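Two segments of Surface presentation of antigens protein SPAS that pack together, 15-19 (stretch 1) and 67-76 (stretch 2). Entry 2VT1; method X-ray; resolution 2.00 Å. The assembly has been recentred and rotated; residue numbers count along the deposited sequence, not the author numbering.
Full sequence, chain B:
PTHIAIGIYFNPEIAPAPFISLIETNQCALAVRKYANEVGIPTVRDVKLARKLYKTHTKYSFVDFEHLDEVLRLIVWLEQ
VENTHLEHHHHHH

Stretch 1 (15-19) APAPF
Stretch 2 (67-76) HLDEVLRLIV

No hydrogen bond joins these two segments, although the carbonyl oxygen of Pro 16 faces the helix: its closest partner there is a methyl group, with Pro 16 O 3.5 Å from Leu 68 CD2. The contact is therefore a matter of apolar packing, small in extent (233 Å² buried, both sides summed), and it centres on one proline ring laid against a helix at least 50 residues away in sequence.

The backbone of residues 15-18 can be built from its torsions. Phi/psi runs -171/156 at Ala 15, -79/-7 at Pro 16, -96/140 at Ala 17 and -62/163 at Pro 18. Thus one compact, helix-like pair of angles at Pro 16 interrupts an otherwise extended path; Phe 19, itself in a strand conformation, has -127/129. The second segment is helical from Leu 68 to Val 76 and continues beyond it. His 67, at -114/1, precedes the helix, and its carbonyl accepts from the first turn, with Val 71 N to His 67 O at 3.2 Å. A weak bond from Val 71 N to Leu 68 O, also 3.2 Å, accompanies it. The next bonds are shorter: Leu 72 N lies 2.8 Å from Leu 68 O, and Arg 73 N lies 3.0 Å from Asp 69 O.

Register is fixed by Ala 17 and Leu 68, whose CA atoms are the nearest pair across the segments at 5.7 Å. Leu 68 has chi1 -160° (t) and chi2 179° (t). Its CA-to-CB bond points sideways, but the end of the side chain comes nearer the first segment, so that one residue meets three successive residues, Pro 16 to Pro 18. Besides the Pro 16 carbonyl, it touches Ala 17, with Ala 17 CA 3.8 Å and Ala 17 CB 4.0 Å from Leu 68 CG, and it reaches the proline ring, with Pro 18 CD 3.6 Å from Leu 68 CD2.

Pro 18 is buried and gives up 82 Å² to the helix, the largest share of any residue here. Its CA-to-CB bond points toward the helix, and the ring is puckered C-gamma exo. Pro 18 CG lies 3.6 Å from Val 71 CG1 and 4.1 Å from Ile 75 CD1, while Leu 72 N is a looser neighbour, 4.3 Å from Pro 18 CG. Val 71 (chi1 173°, t) and Ile 75 (chi1 -64°, m; chi2 160°, t) both direct CA-to-CB toward the first segment. The spacing 68, 71, 75 is that of one helical face, which explains how a single ring can touch all three side chains.

Leu 72 (chi1 -167°, t; chi2 50°, p) adds a looser contact: its CA-to-CB bond points sideways and Leu 72 CD2 stands 4.5 Å from Pro 16 O. The CA-to-CB bonds of Phe 19 (chi1 171°, t; chi2 99°) and Asp 69 point away from the other segment, and neither residue makes contact. Arg 73 takes no part in the contact; Arg 73 NH1 donates to Glu 70 O at 2.8 Å (N-H...O angle 146°), and its guanidinium also bonds elsewhere in the structure.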

ATOM      1  N   ALA B  15      13.330   7.136  -7.758  1.00 33.60           N
ATOM      2  CA  ALA B  15      13.647   7.739  -6.475  1.00 32.42           C
ATOM      3  C   ALA B  15      13.855   6.648  -5.437  1.00 32.43           C
ATOM      4  O   ALA B  15      13.359   5.528  -5.591  1.00 31.37           O
ATOM      5  CB  ALA B  15      12.557   8.697  -6.039  1.00 32.65           C
ATOM      6  N   PRO B  16      14.611   6.971  -4.375  1.00 32.46           N
ATOM      7  CA  PRO B  16      14.935   6.005  -3.326  1.00 31.32           C
ATOM      8  C   PRO B  16      13.779   5.808  -2.352  1.00 29.52           C
ATOM      9  O   PRO B  16      13.826   4.923  -1.505  1.00 30.84           O
ATOM     10  CB  PRO B  16      16.150   6.631  -2.633  1.00 31.42           C
ATOM     11  CG  PRO B  16      16.003   8.096  -2.849  1.00 32.04           C
ATOM     12  CD  PRO B  16      15.254   8.281  -4.149  1.00 31.93           C
ATOM     13  N   ALA B  17      12.742   6.621  -2.493  1.00 28.15           N
ATOM     14  CA  ALA B  17      11.561   6.511  -1.654  1.00 26.15           C
ATOM     15  C   ALA B  17      10.483   5.692  -2.344  1.00 24.56           C
ATOM     16  O   ALA B  17      10.289   5.830  -3.556  1.00 23.81           O
ATOM     17  CB  ALA B  17      11.029   7.888  -1.334  1.00 26.02           C
ATOM     18  N   PRO B  18       9.780   4.837  -1.573  1.00 22.74           N
ATOM     19  CA  PRO B  18       8.579   4.125  -2.045  1.00 22.68           C
ATOM     20  C   PRO B  18       7.468   5.096  -2.433  1.00 20.69           C
ATOM     21  O   PRO B  18       7.509   6.238  -2.045  1.00 21.32           O
ATOM     22  CB  PRO B  18       8.161   3.277  -0.827  1.00 22.40           C
ATOM     23  CG  PRO B  18       9.414   3.132  -0.008  1.00 22.84           C
ATOM     24  CD  PRO B  18      10.164   4.433  -0.210  1.00 23.22           C
ATOM     25  N   PHE B  19       6.479   4.636  -3.180  1.00 20.86           N
ATOM     26  CA  PHE B  19       5.435   5.509  -3.710  1.00 21.25           C
ATOM     27  C   PHE B  19       4.070   4.945  -3.323  1.00 20.52           C
ATOM     28  O   PHE B  19       3.816   3.761  -3.503  1.00 20.59           O
ATOM     29  CB  PHE B  19       5.581   5.585  -5.234  1.00 22.28           C
ATOM     30  CG  PHE B  19       4.445   6.278  -5.949  1.00 22.60           C
ATOM     31  CD1 PHE B  19       4.558   7.594  -6.342  1.00 21.21           C
ATOM     32  CD2 PHE B  19       3.296   5.595  -6.274  1.00 21.37           C
ATOM     33  CE1 PHE B  19       3.540   8.227  -7.018  1.00 25.71           C
ATOM     34  CE2 PHE B  19       2.262   6.229  -6.954  1.00 25.17           C
ATOM     35  CZ  PHE B  19       2.390   7.539  -7.335  1.00 24.36           C
ATOM     36  N   HIS B  67       9.639   8.556   6.854  1.00 28.99           N
ATOM     37  CA  HIS B  67       9.005   7.232   6.979  1.00 27.76           C
ATOM     38  C   HIS B  67       9.531   6.253   5.946  1.00 26.20           C
ATOM     39  O   HIS B  67       9.114   5.105   5.904  1.00 24.87           O
ATOM     40  CB  HIS B  67       7.486   7.335   6.840  1.00 27.59           C
ATOM     41  CG  HIS B  67       6.874   8.389   7.702  1.00 31.48           C
ATOM     42  ND1 HIS B  67       6.141   9.437   7.188  1.00 36.07           N
ATOM     43  CD2 HIS B  67       6.902   8.574   9.045  1.00 34.79           C
ATOM     44  CE1 HIS B  67       5.736  10.217   8.175  1.00 32.75           C
ATOM     45  NE2 HIS B  67       6.182   9.715   9.311  1.00 33.15           N
ATOM     46  N   LEU B  68      10.457   6.725   5.132  1.00 23.90           N
ATOM     47  CA  LEU B  68      11.015   5.957   4.041  1.00 24.59           C
ATOM     48  C   LEU B  68      11.550   4.561   4.437  1.00 23.98           C
ATOM     49  O   LEU B  68      11.196   3.549   3.830  1.00 24.00           O
ATOM     50  CB  LEU B  68      12.137   6.790   3.442  1.00 24.98           C
ATOM     51  CG  LEU B  68      12.614   6.493   2.030  1.00 28.10           C
ATOM     52  CD1 LEU B  68      13.725   7.478   1.682  1.00 29.65           C
ATOM     53  CD2 LEU B  68      13.084   5.048   1.891  1.00 28.58           C
ATOM     54  N   ASP B  69      12.427   4.517   5.429  1.00 23.83           N
ATOM     55  CA  ASP B  69      13.052   3.262   5.873  1.00 23.86           C
ATOM     56  C   ASP B  69      12.060   2.292   6.523  1.00 20.59           C
ATOM     57  O   ASP B  69      12.184   1.087   6.398  1.00 20.80           O
ATOM     58  CB  ASP B  69      14.163   3.566   6.889  1.00 25.66           C
ATOM     59  CG  ASP B  69      15.555   3.540   6.279  1.00 31.41           C
ATOM     60  OD1 ASP B  69      16.261   4.569   6.388  1.00 39.01           O
ATOM     61  OD2 ASP B  69      15.949   2.503   5.690  1.00 33.15           O
ATOM     62  N   GLU B  70      11.090   2.819   7.248  1.00 20.81           N
ATOM     63  CA  GLU B  70      10.061   1.980   7.872  1.00 20.66           C
ATOM     64  C   GLU B  70       9.235   1.268   6.806  1.00 19.70           C
ATOM     65  O   GLU B  70       8.757   0.158   7.028  1.00 19.09           O
ATOM     66  CB  GLU B  70       9.149   2.822   8.769  1.00 21.19           C
ATOM     67  CG  GLU B  70       8.145   2.003   9.567  1.00 25.65           C
ATOM     68  CD  GLU B  70       7.374   2.824  10.592  1.00 29.68           C
ATOM     69  OE1 GLU B  70       7.627   4.048  10.704  1.00 31.28           O
ATOM     70  OE2 GLU B  70       6.514   2.236  11.287  1.00 30.83           O
ATOM     71  N   VAL B  71       9.066   1.915   5.649  1.00 18.72           N
ATOM     72  CA  VAL B  71       8.308   1.321   4.550  1.00 18.06           C
ATOM     73  C   VAL B  71       9.200   0.383   3.759  1.00 16.80           C
ATOM     74  O   VAL B  71       8.813  -0.716   3.407  1.00 16.07           O
ATOM     75  CB  VAL B  71       7.707   2.399   3.617  1.00 17.78           C
ATOM     76  CG1 VAL B  71       7.088   1.748   2.400  1.00 17.87           C
ATOM     77  CG2 VAL B  71       6.651   3.216   4.366  1.00 17.54           C
ATOM     78  N   LEU B  72      10.420   0.828   3.505  1.00 17.64           N
ATOM     79  CA  LEU B  72      11.371   0.076   2.733  1.00 18.45           C
ATOM     80  C   LEU B  72      11.743  -1.258   3.403  1.00 18.05           C
ATOM     81  O   LEU B  72      12.041  -2.236   2.724  1.00 18.24           O
ATOM     82  CB  LEU B  72      12.616   0.931   2.504  1.00 19.73           C
ATOM     83  CG  LEU B  72      13.592   0.431   1.455  1.00 23.59           C
ATOM     84  CD1 LEU B  72      12.865   0.110   0.155  1.00 25.87           C
ATOM     85  CD2 LEU B  72      14.657   1.504   1.241  1.00 26.57           C
ATOM     86  N   ARG B  73      11.714  -1.311   4.725  1.00 17.22           N
ATOM     87  CA  ARG B  73      11.973  -2.566   5.419  1.00 18.62           C
ATOM     88  C   ARG B  73      11.017  -3.712   4.992  1.00 18.52           C
ATOM     89  O   ARG B  73      11.423  -4.880   4.934  1.00 16.90           O
ATOM     90  CB  ARG B  73      11.947  -2.348   6.941  1.00 18.38           C
ATOM     91  CG  ARG B  73      10.686  -2.786   7.624  1.00 20.12           C
ATOM     92  CD  ARG B  73      10.637  -2.251   9.038  1.00 20.40           C
ATOM     93  NE  ARG B  73       9.599  -2.891   9.837  1.00 19.62           N
ATOM     94  CZ  ARG B  73       8.322  -2.539   9.817  1.00 17.89           C
ATOM     95  NH1 ARG B  73       7.898  -1.538   9.050  1.00 18.60           N
ATOM     96  NH2 ARG B  73       7.468  -3.187  10.582  1.00 14.94           N
ATOM     97  N   LEU B  74       9.763  -3.382   4.674  1.00 17.83           N
ATOM     98  CA  LEU B  74       8.807  -4.386   4.209  1.00 17.81           C
ATOM     99  C   LEU B  74       9.166  -4.917   2.834  1.00 16.93           C
ATOM    100  O   LEU B  74       9.117  -6.113   2.593  1.00 18.69           O
ATOM    101  CB  LEU B  74       7.377  -3.829   4.184  1.00 17.49           C
ATOM    102  CG  LEU B  74       6.859  -3.276   5.509  1.00 17.58           C
ATOM    103  CD1 LEU B  74       5.438  -2.752   5.331  1.00 19.40           C
ATOM    104  CD2 LEU B  74       6.898  -4.350   6.591  1.00 15.70           C
ATOM    105  N   ILE B  75       9.546  -4.029   1.933  1.00 17.01           N
ATOM    106  CA  ILE B  75       9.924  -4.430   0.580  1.00 17.32           C
ATOM    107  C   ILE B  75      11.172  -5.316   0.637  1.00 18.07           C
ATOM    108  O   ILE B  75      11.309  -6.295  -0.087  1.00 18.44           O
ATOM    109  CB  ILE B  75      10.168  -3.163  -0.302  1.00 17.61           C
ATOM    110  CG1 ILE B  75       8.863  -2.365  -0.454  1.00 18.44           C
ATOM    111  CG2 ILE B  75      10.736  -3.543  -1.665  1.00 17.39           C
ATOM    112  CD1 ILE B  75       9.061  -0.911  -0.858  1.00 18.66           C
ATOM    113  N   VAL B  76      12.087  -4.971   1.524  1.00 19.52           N
ATOM    114  CA  VAL B  76      13.325  -5.724   1.660  1.00 20.77           C
ATOM    115  C   VAL B  76      13.092  -7.140   2.195  1.00 20.76           C
ATOM    116  O   VAL B  76      13.732  -8.084   1.737  1.00 21.90           O
ATOM    117  CB  VAL B  76      14.334  -4.980   2.558  1.00 20.88           C
ATOM    118  CG1 VAL B  76      15.408  -5.956   3.071  1.00 23.78           C
ATOM    119  CG2 VAL B  76      14.949  -3.809   1.788  1.00 18.85           C
TER